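Local coordinates for 5'-tyrosyl-DNA phosphodiesterase (Caenorhabditis elegans, PDB 4GEW), which belongs to the endonuclease/exonuclease/phosphatase family, with a DNase I-like fold preceded by a small helical UBA-like domain, at residues H50-I55 / K76-F81; S192-V197 / G219-L224; I203-S208 / T231-T236; G269-L274 / M319-L324; F301-F306 / S351-I356. All coordinates share one frame; numbering follows the deposited sequence.

Contact 1 stands apart: it joins two helices of the UBA-like domain through apolar side chains, its centre about 47 Å or more from the centres of the others. Contacts 2 to 5 all lie in the DNase I-like domain. Contacts 2 and 3 share strand 195-204; contact 2 is a partly buried hairpin end with a bound water, contact 3 a buried meeting of loops closed by a serine-carboxylate bond. Contacts 4 and 5 are buried neighbours, centres about 10 Å apart, linked where Asp322 OD2 meets Thr302 OG1 and His353 ND1. Contact 4 also touches contact 3, through Leu233 and Asn273. In contacts 3 to 5 polar side chains mix with rings.

Contact 1 of 5, residues H50-I55 / K76-F81; sequences HEFAII and KALDVF
The CD1-CE1 side of the Phe52 ring abuts Leu78 CD1 and Ala77 of the neighbouring helix. Phe52 CD1 meets Leu78 CD1 at 3.5 Å, the two side chains sliding past each other in opposite directions, and Phe52 CE1 lies 3.8 Å from Ala77 CB. The same corner of the ring points edge-on at the backbone, where Phe52 CE1 is 3.6 Å from Ala77 O, near the ring plane. Farther out, Phe52 CZ reaches Phe81 CB at 4.0 Å. With chi1 at -174°, the Phe52 ring extends away from its own backbone N and across to helix 74-83. One turn on, Ile55 adds a looser touch from CG2 to Leu78 CD1 at 4.3 Å. Everything that crosses is apolar or a ring edge on a carbonyl, and the axes of the two segments approach to 11.1 Å, at 36° to each other, a separation bridged by the long ring. Helix 60-66 completes the packing, with Ala63 against Phe52 and Ile66 against Ala77, while Thr58 in the intervening loop touches both phenylalanines. Three short helices around a small apolar centre are characteristic of the UBA-like fold.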
# COMPACT_ATOMS: atom_id res chain seq x y z
N HIS A 50 17.91 7.84 -29.36
CA HIS A 50 17.67 9.26 -29.59
C HIS A 50 16.19 9.63 -29.46
O HIS A 50 15.84 10.57 -28.74
CB HIS A 50 18.18 9.66 -30.97
CG HIS A 50 17.82 11.06 -31.36
ND1 HIS A 50 18.60 12.14 -31.02
CD2 HIS A 50 16.76 11.55 -32.05
CE1 HIS A 50 18.04 13.24 -31.49
NE2 HIS A 50 16.93 12.91 -32.12
N GLU A 51 15.33 8.89 -30.16
CA GLU A 51 13.89 9.13 -30.15
C GLU A 51 13.33 9.11 -28.73
O GLU A 51 12.64 10.04 -28.31
CB GLU A 51 13.18 8.10 -31.03
CG GLU A 51 11.67 8.27 -31.12
CD GLU A 51 11.25 9.33 -32.13
OE1 GLU A 51 11.81 10.45 -32.09
OE2 GLU A 51 10.36 9.03 -32.96
N PHE A 52 13.63 8.05 -27.99
CA PHE A 52 13.22 7.93 -26.59
C PHE A 52 13.71 9.12 -25.77
O PHE A 52 13.01 9.59 -24.88
CB PHE A 52 13.77 6.63 -25.99
CG PHE A 52 13.27 6.35 -24.59
CD1 PHE A 52 12.19 5.52 -24.39
CD2 PHE A 52 13.90 6.91 -23.49
CE1 PHE A 52 11.73 5.26 -23.11
CE2 PHE A 52 13.44 6.66 -22.21
CZ PHE A 52 12.36 5.84 -22.02
N ALA A 53 14.92 9.58 -26.07
CA ALA A 53 15.52 10.70 -25.35
C ALA A 53 14.77 12.00 -25.63
O ALA A 53 14.45 12.75 -24.71
CB ALA A 53 16.99 10.83 -25.71
N ILE A 54 14.50 12.27 -26.91
CA ILE A 54 13.78 13.47 -27.31
C ILE A 54 12.36 13.49 -26.75
O ILE A 54 11.92 14.50 -26.21
CB ILE A 54 13.73 13.61 -28.85
CG1 ILE A 54 15.13 13.79 -29.44
CG2 ILE A 54 12.85 14.79 -29.25
CD1 ILE A 54 15.81 15.08 -29.04
N ILE A 55 11.66 12.37 -26.88
CA ILE A 55 10.27 12.27 -26.45
C ILE A 55 10.10 12.47 -24.94
O ILE A 55 9.22 13.20 -24.50
CB ILE A 55 9.65 10.92 -26.85
CG1 ILE A 55 9.55 10.82 -28.37
CG2 ILE A 55 8.28 10.76 -26.23
CD1 ILE A 55 9.10 9.45 -28.85
N LYS A 76 6.63 0.25 -25.91
CA LYS A 76 6.41 -0.20 -24.54
C LYS A 76 7.49 0.31 -23.58
O LYS A 76 7.32 0.27 -22.37
CB LYS A 76 6.26 -1.73 -24.47
CG LYS A 76 7.51 -2.52 -24.79
CD LYS A 76 7.23 -4.02 -24.70
CE LYS A 76 6.46 -4.53 -25.91
NZ LYS A 76 6.86 -5.92 -26.27
N ALA A 77 8.58 0.82 -24.14
CA ALA A 77 9.59 1.50 -23.33
C ALA A 77 9.01 2.80 -22.80
O ALA A 77 9.25 3.18 -21.65
CB ALA A 77 10.85 1.75 -24.15
N LEU A 78 8.25 3.50 -23.64
CA LEU A 78 7.55 4.71 -23.24
C LEU A 78 6.50 4.41 -22.17
O LEU A 78 6.44 5.10 -21.15
CB LEU A 78 6.87 5.38 -24.44
CG LEU A 78 7.65 6.40 -25.27
CD1 LEU A 78 8.93 6.83 -24.59
CD2 LEU A 78 7.94 5.87 -26.66
N ASP A 79 5.68 3.40 -22.42
CA ASP A 79 4.62 3.01 -21.48
C ASP A 79 5.21 2.66 -20.12
O ASP A 79 4.63 2.97 -19.08
CB ASP A 79 3.82 1.82 -22.03
CG ASP A 79 3.18 2.12 -23.37
OD1 ASP A 79 2.80 1.16 -24.08
OD2 ASP A 79 3.05 3.32 -23.72
N VAL A 80 6.36 2.00 -20.14
CA VAL A 80 7.07 1.64 -18.92
C VAL A 80 7.57 2.88 -18.18
O VAL A 80 7.39 3.00 -16.97
CB VAL A 80 8.24 0.67 -19.21
CG1 VAL A 80 9.30 0.75 -18.13
CG2 VAL A 80 7.73 -0.75 -19.37
N PHE A 81 8.19 3.80 -18.90
CA PHE A 81 8.71 5.00 -18.25
C PHE A 81 7.60 5.80 -17.56
O PHE A 81 7.76 6.24 -16.43
CB PHE A 81 9.46 5.89 -19.24
CG PHE A 81 9.91 7.19 -18.64
CD1 PHE A 81 10.89 7.22 -17.66
CD2 PHE A 81 9.35 8.39 -19.05
CE1 PHE A 81 11.30 8.41 -17.10
CE2 PHE A 81 9.76 9.59 -18.50
CZ PHE A 81 10.73 9.60 -17.52

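Contact 2 of 5, residues S192-V197 / G219-L224; sequences SKMFDV and GSIGGL
Two backbone hydrogen bonds join Asp196 and Ser220, which form an antiparallel hydrogen-bonded pair: Asp196 N donates to Ser220 O and Ser220 N to Asp196 O, each at 3.0 Å. Beside them Val197 and Gly219 make a non-hydrogen-bonded pair with their CA atoms 4.3 Å apart. Gly219 CA lies directly against Asp196 O and the Phe195 ring.

Apolar contacts lie on the face that carries Phe195 and Ile221. The Phe195 ring, its CG anti to the backbone N (chi1 -170°), extends along the partner strand: Phe195 CD1 meets Ile221 CG1 at 3.7 Å, Phe195 CE2 comes equally near Gly219 CA, and Ser220 N sits over one ring face, toward the rim. Val226 and Leu228 of strand 224-232 also touch this ring. On the other branch of Ile221, CG2 is met by Met194 CE at 3.9 Å, the extended methionine crossing it at a slant.

Water-mediated bonds close the end. One water donates to Met194 O (2.7 Å) and to Asp196 OD2, and accepts from Gly222 N, linking the two turns. A type I turn, Ser192 to Phe195, enters the first strand, and a type II' turn, Ile221 to Leu224, leaves the second, at the open end of the antiparallel beta hairpin 195-204/213-221 within the DNase I-like fold.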
# COMPACT_ATOMS: atom_id res chain seq x y z
N SER A 192 9.13 -2.34 26.66
CA SER A 192 9.78 -1.33 27.48
C SER A 192 8.83 -0.17 27.78
O SER A 192 7.97 0.15 26.97
CB SER A 192 11.03 -0.82 26.76
OG SER A 192 11.54 0.34 27.38
N LYS A 193 9.00 0.46 28.94
CA LYS A 193 8.13 1.57 29.35
C LYS A 193 8.15 2.76 28.38
O LYS A 193 7.21 3.55 28.35
CB LYS A 193 8.49 2.05 30.76
CG LYS A 193 8.21 1.02 31.86
CD LYS A 193 6.73 0.79 32.04
CE LYS A 193 6.46 -0.19 33.17
NZ LYS A 193 6.86 0.33 34.50
N MET A 194 9.23 2.89 27.60
CA MET A 194 9.35 3.98 26.64
C MET A 194 8.44 3.77 25.44
O MET A 194 8.19 4.70 24.66
CB MET A 194 10.79 4.08 26.13
CG MET A 194 11.15 2.96 25.17
SD MET A 194 12.79 3.12 24.44
CE MET A 194 12.92 1.54 23.61
N PHE A 195 7.94 2.55 25.28
CA PHE A 195 7.13 2.17 24.14
C PHE A 195 5.69 2.64 24.34
O PHE A 195 4.97 2.10 25.18
CB PHE A 195 7.18 0.65 23.97
CG PHE A 195 6.58 0.14 22.69
CD1 PHE A 195 7.40 -0.25 21.63
CD2 PHE A 195 5.21 0.01 22.55
CE1 PHE A 195 6.85 -0.73 20.46
CE2 PHE A 195 4.66 -0.48 21.37
CZ PHE A 195 5.48 -0.85 20.32
N ASP A 196 5.27 3.64 23.57
CA ASP A 196 3.88 4.10 23.60
C ASP A 196 2.97 3.14 22.85
O ASP A 196 3.23 2.81 21.70
CB ASP A 196 3.77 5.49 23.00
CG ASP A 196 4.14 6.57 23.98
OD1 ASP A 196 3.67 6.49 25.14
OD2 ASP A 196 4.91 7.49 23.60
N VAL A 197 1.90 2.70 23.49
CA VAL A 197 0.97 1.75 22.86
C VAL A 197 -0.32 2.44 22.43
O VAL A 197 -0.94 3.14 23.22
CB VAL A 197 0.64 0.57 23.79
CG1 VAL A 197 -0.35 -0.37 23.13
CG2 VAL A 197 1.91 -0.18 24.18
N GLY A 219 2.25 0.59 18.16
CA GLY A 219 2.78 1.66 18.98
C GLY A 219 3.88 2.47 18.33
O GLY A 219 3.94 2.60 17.11
N SER A 220 4.75 3.03 19.16
CA SER A 220 5.89 3.78 18.67
C SER A 220 6.99 3.92 19.72
O SER A 220 6.72 3.99 20.92
CB SER A 220 5.46 5.17 18.20
OG SER A 220 4.92 5.92 19.27
N ILE A 221 8.22 3.95 19.24
CA ILE A 221 9.38 4.30 20.06
C ILE A 221 9.84 5.66 19.58
O ILE A 221 10.36 5.79 18.47
CB ILE A 221 10.52 3.29 19.85
CG1 ILE A 221 10.07 1.88 20.26
CG2 ILE A 221 11.76 3.73 20.64
CD1 ILE A 221 11.06 0.79 19.88
N GLY A 222 9.64 6.68 20.41
CA GLY A 222 9.91 8.04 19.98
C GLY A 222 9.05 8.36 18.77
O GLY A 222 7.87 7.99 18.73
N GLY A 223 9.64 9.01 17.77
CA GLY A 223 8.93 9.35 16.55
C GLY A 223 8.80 8.20 15.56
O GLY A 223 8.27 8.37 14.47
N LEU A 224 9.28 7.02 15.94
CA LEU A 224 9.25 5.87 15.04
C LEU A 224 8.10 4.90 15.34
O LEU A 224 8.04 4.31 16.41
CB LEU A 224 10.59 5.12 15.07
CG LEU A 224 10.66 3.80 14.29
CD1 LEU A 224 10.51 4.03 12.79
CD2 LEU A 224 11.96 3.07 14.60
O HOH W 1 7.95 6.77 22.90

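Contact 3 of 5, residues I203-S208 / T231-T236; sequences IHFQNS and THLEST
This is a buried, mixed contact between two chain segments leaving the ends of strands 195-204 and 224-232, in one of the sheets of the DNase I-like fold. Strand 213-221 lies between them, so the segments meet through side chains beyond it. Phe205 and Ser208, the first and last residues of a type I beta turn, carry one side; Thr231, Leu233 and Glu234 carry the other.

The Phe205 ring reaches the second segment through CE2, where Thr231 OG1 lies at the ring edge, near its plane, 3.5 Å from Phe205 CE2. That hydroxyl is already hydrogen-bonded to Thr213 O, so its approach to the ring is a packing contact. Leu233 CD2 also reaches Phe205 CE2, at 4.0 Å, on an oblique course. Leu214 touches both Phe205 and Thr231, while Val95 of the second subunit packs on Phe205, placing this turn beside the subunit interface.

The polar end belongs to Glu234, whose chain folds back at chi2 (77°) and brings its carboxylate to the turn. OE2 accepts from Gly209 N just after the turn, and Gln246 NE2 of helix 240-260 donates to OE1, so hydrogen bonds reach both oxygens of the buried carboxylate. Ser208 OG, itself bonded to Met210 N, donates to the syn lone pair of Glu234 OE1 at 2.7 Å.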
# COMPACT_ATOMS: atom_id res chain seq x y z
N ILE A 203 -6.54 -11.53 17.05
CA ILE A 203 -7.33 -12.24 16.06
C ILE A 203 -7.31 -13.73 16.35
O ILE A 203 -6.24 -14.33 16.40
CB ILE A 203 -6.78 -12.00 14.64
CG1 ILE A 203 -6.79 -10.50 14.32
CG2 ILE A 203 -7.57 -12.79 13.61
CD1 ILE A 203 -6.19 -10.16 12.97
N HIS A 204 -8.47 -14.32 16.56
CA HIS A 204 -8.55 -15.75 16.84
C HIS A 204 -8.66 -16.55 15.54
O HIS A 204 -9.62 -16.38 14.79
CB HIS A 204 -9.74 -16.06 17.75
CG HIS A 204 -9.69 -15.34 19.06
ND1 HIS A 204 -9.37 -15.97 20.25
CD2 HIS A 204 -9.90 -14.04 19.37
CE1 HIS A 204 -9.40 -15.09 21.23
NE2 HIS A 204 -9.72 -13.91 20.73
N PHE A 205 -7.68 -17.41 15.28
CA PHE A 205 -7.71 -18.28 14.11
C PHE A 205 -8.90 -19.24 14.20
O PHE A 205 -8.98 -20.04 15.14
CB PHE A 205 -6.41 -19.09 14.00
CG PHE A 205 -5.17 -18.24 13.86
CD1 PHE A 205 -5.21 -17.03 13.19
CD2 PHE A 205 -3.96 -18.68 14.39
CE1 PHE A 205 -4.06 -16.26 13.06
CE2 PHE A 205 -2.81 -17.91 14.26
CZ PHE A 205 -2.86 -16.70 13.59
N GLN A 206 -9.81 -19.16 13.24
CA GLN A 206 -11.00 -20.01 13.26
C GLN A 206 -10.72 -21.44 12.83
O GLN A 206 -11.52 -22.33 13.08
CB GLN A 206 -12.12 -19.42 12.42
CG GLN A 206 -12.66 -18.11 12.95
CD GLN A 206 -13.10 -18.21 14.41
OE1 GLN A 206 -13.87 -19.09 14.78
NE2 GLN A 206 -12.60 -17.30 15.24
N ASN A 207 -9.60 -21.67 12.16
CA ASN A 207 -9.23 -23.02 11.76
C ASN A 207 -8.37 -23.71 12.81
O ASN A 207 -7.84 -24.79 12.57
CB ASN A 207 -8.54 -23.02 10.39
CG ASN A 207 -7.14 -22.42 10.44
OD1 ASN A 207 -6.80 -21.67 11.36
ND2 ASN A 207 -6.32 -22.76 9.45
N SER A 208 -8.23 -23.08 13.97
CA SER A 208 -7.39 -23.63 15.03
C SER A 208 -8.20 -24.42 16.05
O SER A 208 -9.25 -23.96 16.52
CB SER A 208 -6.62 -22.51 15.73
OG SER A 208 -5.83 -23.04 16.79
N THR A 231 2.65 -14.71 17.55
CA THR A 231 1.75 -15.84 17.34
C THR A 231 2.35 -17.20 17.66
O THR A 231 3.57 -17.39 17.64
CB THR A 231 1.20 -15.85 15.89
OG1 THR A 231 0.12 -16.78 15.80
CG2 THR A 231 2.30 -16.24 14.92
N HIS A 232 1.47 -18.15 17.96
CA HIS A 232 1.87 -19.53 18.20
C HIS A 232 1.09 -20.37 17.19
O HIS A 232 -0.07 -20.72 17.43
CB HIS A 232 1.53 -19.92 19.64
CG HIS A 232 2.03 -21.27 20.04
ND1 HIS A 232 1.74 -21.84 21.27
CD2 HIS A 232 2.79 -22.19 19.39
CE1 HIS A 232 2.29 -23.03 21.35
NE2 HIS A 232 2.94 -23.27 20.22
N LEU A 233 1.70 -20.67 16.05
CA LEU A 233 0.99 -21.35 14.97
C LEU A 233 0.69 -22.79 15.36
O LEU A 233 1.36 -23.35 16.23
CB LEU A 233 1.78 -21.30 13.66
CG LEU A 233 2.06 -19.91 13.07
CD1 LEU A 233 2.63 -20.04 11.66
CD2 LEU A 233 0.81 -19.05 13.06
N GLU A 234 -0.33 -23.36 14.72
CA GLU A 234 -0.79 -24.71 15.00
C GLU A 234 0.38 -25.69 15.11
O GLU A 234 1.29 -25.68 14.27
CB GLU A 234 -1.76 -25.18 13.91
CG GLU A 234 -2.88 -26.08 14.41
CD GLU A 234 -3.98 -25.31 15.13
OE1 GLU A 234 -3.92 -24.06 15.16
OE2 GLU A 234 -4.91 -25.95 15.66
N SER A 235 0.35 -26.52 16.16
CA SER A 235 1.45 -27.42 16.47
C SER A 235 1.35 -28.77 15.75
O SER A 235 0.28 -29.14 15.27
CB SER A 235 1.50 -27.67 17.98
OG SER A 235 1.40 -26.45 18.69
N THR A 236 2.49 -29.47 15.68
CA THR A 236 2.63 -30.82 15.11
C THR A 236 2.67 -30.85 13.58
O THR A 236 2.03 -30.03 12.92
CB THR A 236 1.58 -31.84 15.64
OG1 THR A 236 0.30 -31.55 15.07
CG2 THR A 236 1.49 -31.81 17.16

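Contact 4 of 5, residues G269-L274 / M319-L324; sequences GGDLNL and MRFDRL
Phe321 lies under Asn273 with its ring and the side-chain amide 72° apart, and Asn273 OD1 stands over the ring centre, 3.8 Å from Phe321 CD2. Met319 CB covers the opposite face, and Leu274 O comes in at the edge, in the ring plane. Asn273 is held from elsewhere too: ND2 donates to Leu233 O, and OD1 is bonded to a glycerol.

Arg323 is similarly sandwiched. Leu274 CB sits over one guanidinium face, 4.0 Å from Arg323 NE, and the guanidinium of Arg320, salt-bridged to Asp288, lies over the other. Arg323 NE donates in plane to Arg320 O at 2.8 Å, and Arg323 NH2 forms a salt bridge with Asp276 OD1.

Between them Gly270 and Arg323 bond as an antiparallel pair, Gly270 N to Arg323 O (3.2 Å) and Arg323 N to Gly270 O. Past the end of this ladder, Leu272 N donates to Phe321 O (2.9 Å), tilted 29° from the carbonyl plane.

Asp271 and Asp322 cross at a slant with carboxylates 38° apart, and Asp271 OD1 comes within 3.8 Å of Asp322 OD1. Their other oxygens have outside partners, Asp271 OD2 Asn126 ND2 and the glycerol, Asp322 OD2 Thr302 and His353, consistent with a polar pocket beside the glycerol.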
# COMPACT_ATOMS: atom_id res chain seq x y z
N GLY A 269 6.60 -12.71 14.47
CA GLY A 269 7.18 -14.00 14.78
C GLY A 269 6.55 -14.70 15.97
O GLY A 269 5.39 -14.45 16.32
N GLY A 270 7.34 -15.57 16.60
CA GLY A 270 6.90 -16.34 17.74
C GLY A 270 7.24 -17.81 17.51
O GLY A 270 8.19 -18.13 16.80
N ASP A 271 6.46 -18.70 18.13
CA ASP A 271 6.61 -20.12 17.86
C ASP A 271 5.77 -20.45 16.62
O ASP A 271 4.56 -20.65 16.72
CB ASP A 271 6.14 -20.96 19.05
CG ASP A 271 6.46 -22.43 18.89
OD1 ASP A 271 6.98 -22.83 17.83
OD2 ASP A 271 6.18 -23.20 19.84
N LEU A 272 6.42 -20.49 15.46
CA LEU A 272 5.70 -20.68 14.21
C LEU A 272 5.56 -22.16 13.85
O LEU A 272 4.85 -22.51 12.91
CB LEU A 272 6.39 -19.92 13.08
CG LEU A 272 6.69 -18.43 13.38
CD1 LEU A 272 7.19 -17.72 12.13
CD2 LEU A 272 5.48 -17.71 13.95
N ASN A 273 6.25 -23.02 14.60
CA ASN A 273 6.18 -24.47 14.39
C ASN A 273 6.53 -24.90 12.97
O ASN A 273 6.08 -25.94 12.50
CB ASN A 273 4.80 -25.00 14.77
CG ASN A 273 4.68 -25.27 16.25
OD1 ASN A 273 5.51 -25.97 16.82
ND2 ASN A 273 3.67 -24.69 16.89
N LEU A 274 7.35 -24.09 12.30
CA LEU A 274 7.61 -24.29 10.88
C LEU A 274 8.65 -25.35 10.57
O LEU A 274 9.67 -25.47 11.26
CB LEU A 274 8.02 -22.96 10.22
CG LEU A 274 6.91 -21.94 9.99
CD1 LEU A 274 7.48 -20.60 9.54
CD2 LEU A 274 5.90 -22.46 8.98
N MET A 319 14.37 -28.62 15.39
CA MET A 319 13.65 -27.78 14.44
C MET A 319 13.90 -26.29 14.71
O MET A 319 14.19 -25.89 15.84
CB MET A 319 12.14 -28.06 14.54
CG MET A 319 11.70 -29.40 13.95
SD MET A 319 11.58 -29.32 12.15
CE MET A 319 11.24 -31.02 11.73
N ARG A 320 13.79 -25.47 13.67
CA ARG A 320 13.80 -24.02 13.84
C ARG A 320 12.36 -23.54 13.92
O ARG A 320 11.84 -22.91 13.00
CB ARG A 320 14.57 -23.32 12.70
CG ARG A 320 14.82 -21.83 12.96
CD ARG A 320 15.96 -21.27 12.11
NE ARG A 320 15.63 -21.11 10.70
CZ ARG A 320 15.09 -20.00 10.17
NH1 ARG A 320 14.81 -18.96 10.95
NH2 ARG A 320 14.83 -19.93 8.87
N PHE A 321 11.72 -23.87 15.04
CA PHE A 321 10.30 -23.58 15.24
C PHE A 321 10.07 -22.09 15.48
O PHE A 321 9.06 -21.53 15.06
CB PHE A 321 9.78 -24.38 16.45
CG PHE A 321 9.38 -25.80 16.12
CD1 PHE A 321 9.15 -26.19 14.81
CD2 PHE A 321 9.21 -26.73 17.14
CE1 PHE A 321 8.77 -27.49 14.52
CE2 PHE A 321 8.82 -28.03 16.85
CZ PHE A 321 8.60 -28.41 15.54
N ASP A 322 11.02 -21.46 16.17
CA ASP A 322 10.87 -20.08 16.58
C ASP A 322 11.63 -19.16 15.63
O ASP A 322 12.84 -19.30 15.46
CB ASP A 322 11.37 -19.92 18.01
CG ASP A 322 10.72 -20.92 18.96
OD1 ASP A 322 9.61 -20.63 19.46
OD2 ASP A 322 11.31 -22.00 19.19
N ARG A 323 10.91 -18.25 14.99
CA ARG A 323 11.51 -17.36 14.00
C ARG A 323 11.01 -15.93 14.17
O ARG A 323 9.93 -15.70 14.73
CB ARG A 323 11.22 -17.84 12.58
CG ARG A 323 11.48 -19.32 12.37
CD ARG A 323 11.34 -19.74 10.92
NE ARG A 323 11.59 -21.16 10.77
CZ ARG A 323 11.86 -21.76 9.61
NH1 ARG A 323 11.92 -21.04 8.50
NH2 ARG A 323 12.07 -23.07 9.57
N LEU A 324 11.79 -14.99 13.67
CA LEU A 324 11.43 -13.58 13.74
C LEU A 324 11.63 -12.92 12.38
O LEU A 324 12.71 -12.99 11.79
CB LEU A 324 12.29 -12.89 14.79
CG LEU A 324 11.75 -11.61 15.42
CD1 LEU A 324 10.38 -11.84 16.05
CD2 LEU A 324 12.74 -11.13 16.46
O HOH W 2 12.45 -25.92 11.34

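Contact 5 of 5, residues F301-F306 / S351-I356; sequences FTWDTF and SDHWAI
Thr302, Trp354 and Trp303 carry most of the interface. Thr302 works through both ends: its carbonyl O accepts from Trp354 N at 2.8 Å, and its methyl CG2 packs on Ile356 CG2 at 3.5 Å. The hydroxyl turns elsewhere, to Asp322 OD2.

The Trp354 indole meets the other segment along its edge. Trp354 CD1 comes edge-on to Phe301 O at 3.3 Å, in the ring plane, and Trp354 NE1 reaches Asp304 OD2 through a water to which it donates. A second water, lying over the centre of the indole, joins Asp304 N to Asp352 O.

Trp303 brings its indole over to Asp352 and His353. Trp303 NE1 donates to Asp352 OD1 at 2.8 Å; the oxygen lies in the indole plane, yet the N-H meets the carboxylate from above, 54° out of its plane. The neighbouring Trp303 CD1 points at the His353 face, 3.5 Å from His353 NE2, in an edge-to-face pair with planes at 52°. His353 ND1 is bonded to Asp322 OD2, which probably helps to fix the rotation of the ring.

Thr302 and Trp303 form a classic beta bulge opposite Met319 of strand 318-327. On the other side, Ile356 lies in strand 355-361, running between strands 119-126 and 332-338, so the contact joins the short strand 303-304 of one sheet to the start of an inner strand of the other.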
# COMPACT_ATOMS: atom_id res chain seq x y z
N PHE A 301 18.84 -24.10 15.48
CA PHE A 301 17.72 -24.83 16.08
C PHE A 301 17.27 -24.27 17.43
O PHE A 301 18.08 -24.00 18.31
CB PHE A 301 18.02 -26.33 16.13
CG PHE A 301 18.31 -26.92 14.78
CD1 PHE A 301 17.28 -27.11 13.86
CD2 PHE A 301 19.60 -27.24 14.40
CE1 PHE A 301 17.53 -27.62 12.61
CE2 PHE A 301 19.86 -27.75 13.14
CZ PHE A 301 18.83 -27.94 12.24
N THR A 302 15.95 -24.10 17.57
CA THR A 302 15.37 -23.47 18.75
C THR A 302 14.60 -24.48 19.61
O THR A 302 14.24 -24.19 20.75
CB THR A 302 14.41 -22.35 18.34
OG1 THR A 302 13.30 -22.90 17.61
CG2 THR A 302 15.12 -21.35 17.46
N TRP A 303 14.34 -25.65 19.04
CA TRP A 303 13.73 -26.75 19.76
C TRP A 303 14.54 -27.99 19.43
O TRP A 303 14.45 -28.52 18.32
CB TRP A 303 12.27 -26.91 19.33
CG TRP A 303 11.47 -27.86 20.15
CD1 TRP A 303 10.84 -27.60 21.34
CD2 TRP A 303 11.17 -29.23 19.84
NE1 TRP A 303 10.18 -28.72 21.78
CE2 TRP A 303 10.37 -29.74 20.88
CE3 TRP A 303 11.51 -30.07 18.78
CZ2 TRP A 303 9.91 -31.05 20.90
CZ3 TRP A 303 11.05 -31.38 18.79
CH2 TRP A 303 10.25 -31.85 19.84
N ASP A 304 15.35 -28.45 20.38
CA ASP A 304 16.39 -29.44 20.12
C ASP A 304 16.44 -30.47 21.25
O ASP A 304 17.03 -30.21 22.30
CB ASP A 304 17.75 -28.73 19.99
CG ASP A 304 18.87 -29.65 19.55
OD1 ASP A 304 18.68 -30.88 19.53
OD2 ASP A 304 19.97 -29.14 19.22
N THR A 305 15.86 -31.64 21.03
CA THR A 305 15.81 -32.67 22.06
C THR A 305 17.12 -33.44 22.19
O THR A 305 17.29 -34.23 23.12
CB THR A 305 14.66 -33.68 21.85
OG1 THR A 305 14.90 -34.43 20.65
CG2 THR A 305 13.32 -32.94 21.73
N PHE A 306 18.04 -33.23 21.25
CA PHE A 306 19.40 -33.76 21.37
C PHE A 306 20.15 -33.03 22.49
O PHE A 306 21.02 -33.59 23.14
CB PHE A 306 20.19 -33.54 20.06
CG PHE A 306 19.77 -34.43 18.92
CD1 PHE A 306 18.93 -33.95 17.93
CD2 PHE A 306 20.23 -35.73 18.83
CE1 PHE A 306 18.56 -34.76 16.86
CE2 PHE A 306 19.85 -36.54 17.77
CZ PHE A 306 19.02 -36.05 16.79
N SER A 351 12.73 -23.98 29.64
CA SER A 351 11.71 -24.42 28.70
C SER A 351 12.31 -25.46 27.76
O SER A 351 13.54 -25.59 27.68
CB SER A 351 11.21 -23.23 27.88
OG SER A 351 10.28 -23.63 26.89
N ASP A 352 11.45 -26.19 27.06
CA ASP A 352 11.92 -27.10 26.03
C ASP A 352 12.35 -26.32 24.78
O ASP A 352 12.93 -26.88 23.86
CB ASP A 352 10.87 -28.17 25.70
CG ASP A 352 9.61 -27.58 25.10
OD1 ASP A 352 9.00 -28.26 24.24
OD2 ASP A 352 9.22 -26.45 25.47
N HIS A 353 12.08 -25.02 24.76
CA HIS A 353 12.55 -24.15 23.69
C HIS A 353 13.72 -23.30 24.15
O HIS A 353 13.77 -22.87 25.31
CB HIS A 353 11.46 -23.19 23.24
CG HIS A 353 10.37 -23.83 22.43
ND1 HIS A 353 10.24 -23.62 21.07
CD2 HIS A 353 9.35 -24.64 22.79
CE1 HIS A 353 9.20 -24.29 20.63
NE2 HIS A 353 8.64 -24.91 21.65
N TRP A 354 14.64 -23.03 23.24
CA TRP A 354 15.58 -21.94 23.45
C TRP A 354 14.84 -20.64 23.13
O TRP A 354 13.90 -20.63 22.33
CB TRP A 354 16.80 -22.09 22.55
CG TRP A 354 17.56 -23.41 22.65
CD1 TRP A 354 18.13 -24.10 21.62
CD2 TRP A 354 17.85 -24.18 23.84
NE1 TRP A 354 18.75 -25.23 22.08
CE2 TRP A 354 18.60 -25.30 23.44
CE3 TRP A 354 17.55 -24.01 25.20
CZ2 TRP A 354 19.05 -26.26 24.35
CZ3 TRP A 354 18.01 -24.96 26.10
CH2 TRP A 354 18.75 -26.07 25.67
N ALA A 355 15.25 -19.55 23.76
CA ALA A 355 14.73 -18.24 23.40
C ALA A 355 15.57 -17.69 22.26
O ALA A 355 16.77 -17.95 22.18
CB ALA A 355 14.79 -17.30 24.59
N ILE A 356 14.94 -16.95 21.36
CA ILE A 356 15.69 -16.26 20.32
C ILE A 356 15.75 -14.78 20.67
O ILE A 356 14.80 -14.22 21.22
CB ILE A 356 15.09 -16.48 18.91
CG1 ILE A 356 13.67 -15.93 18.81
CG2 ILE A 356 15.12 -17.97 18.54
CD1 ILE A 356 13.06 -16.06 17.41
O HOH W 3 15.57 -26.77 22.70
O HOH W 4 20.41 -26.59 20.24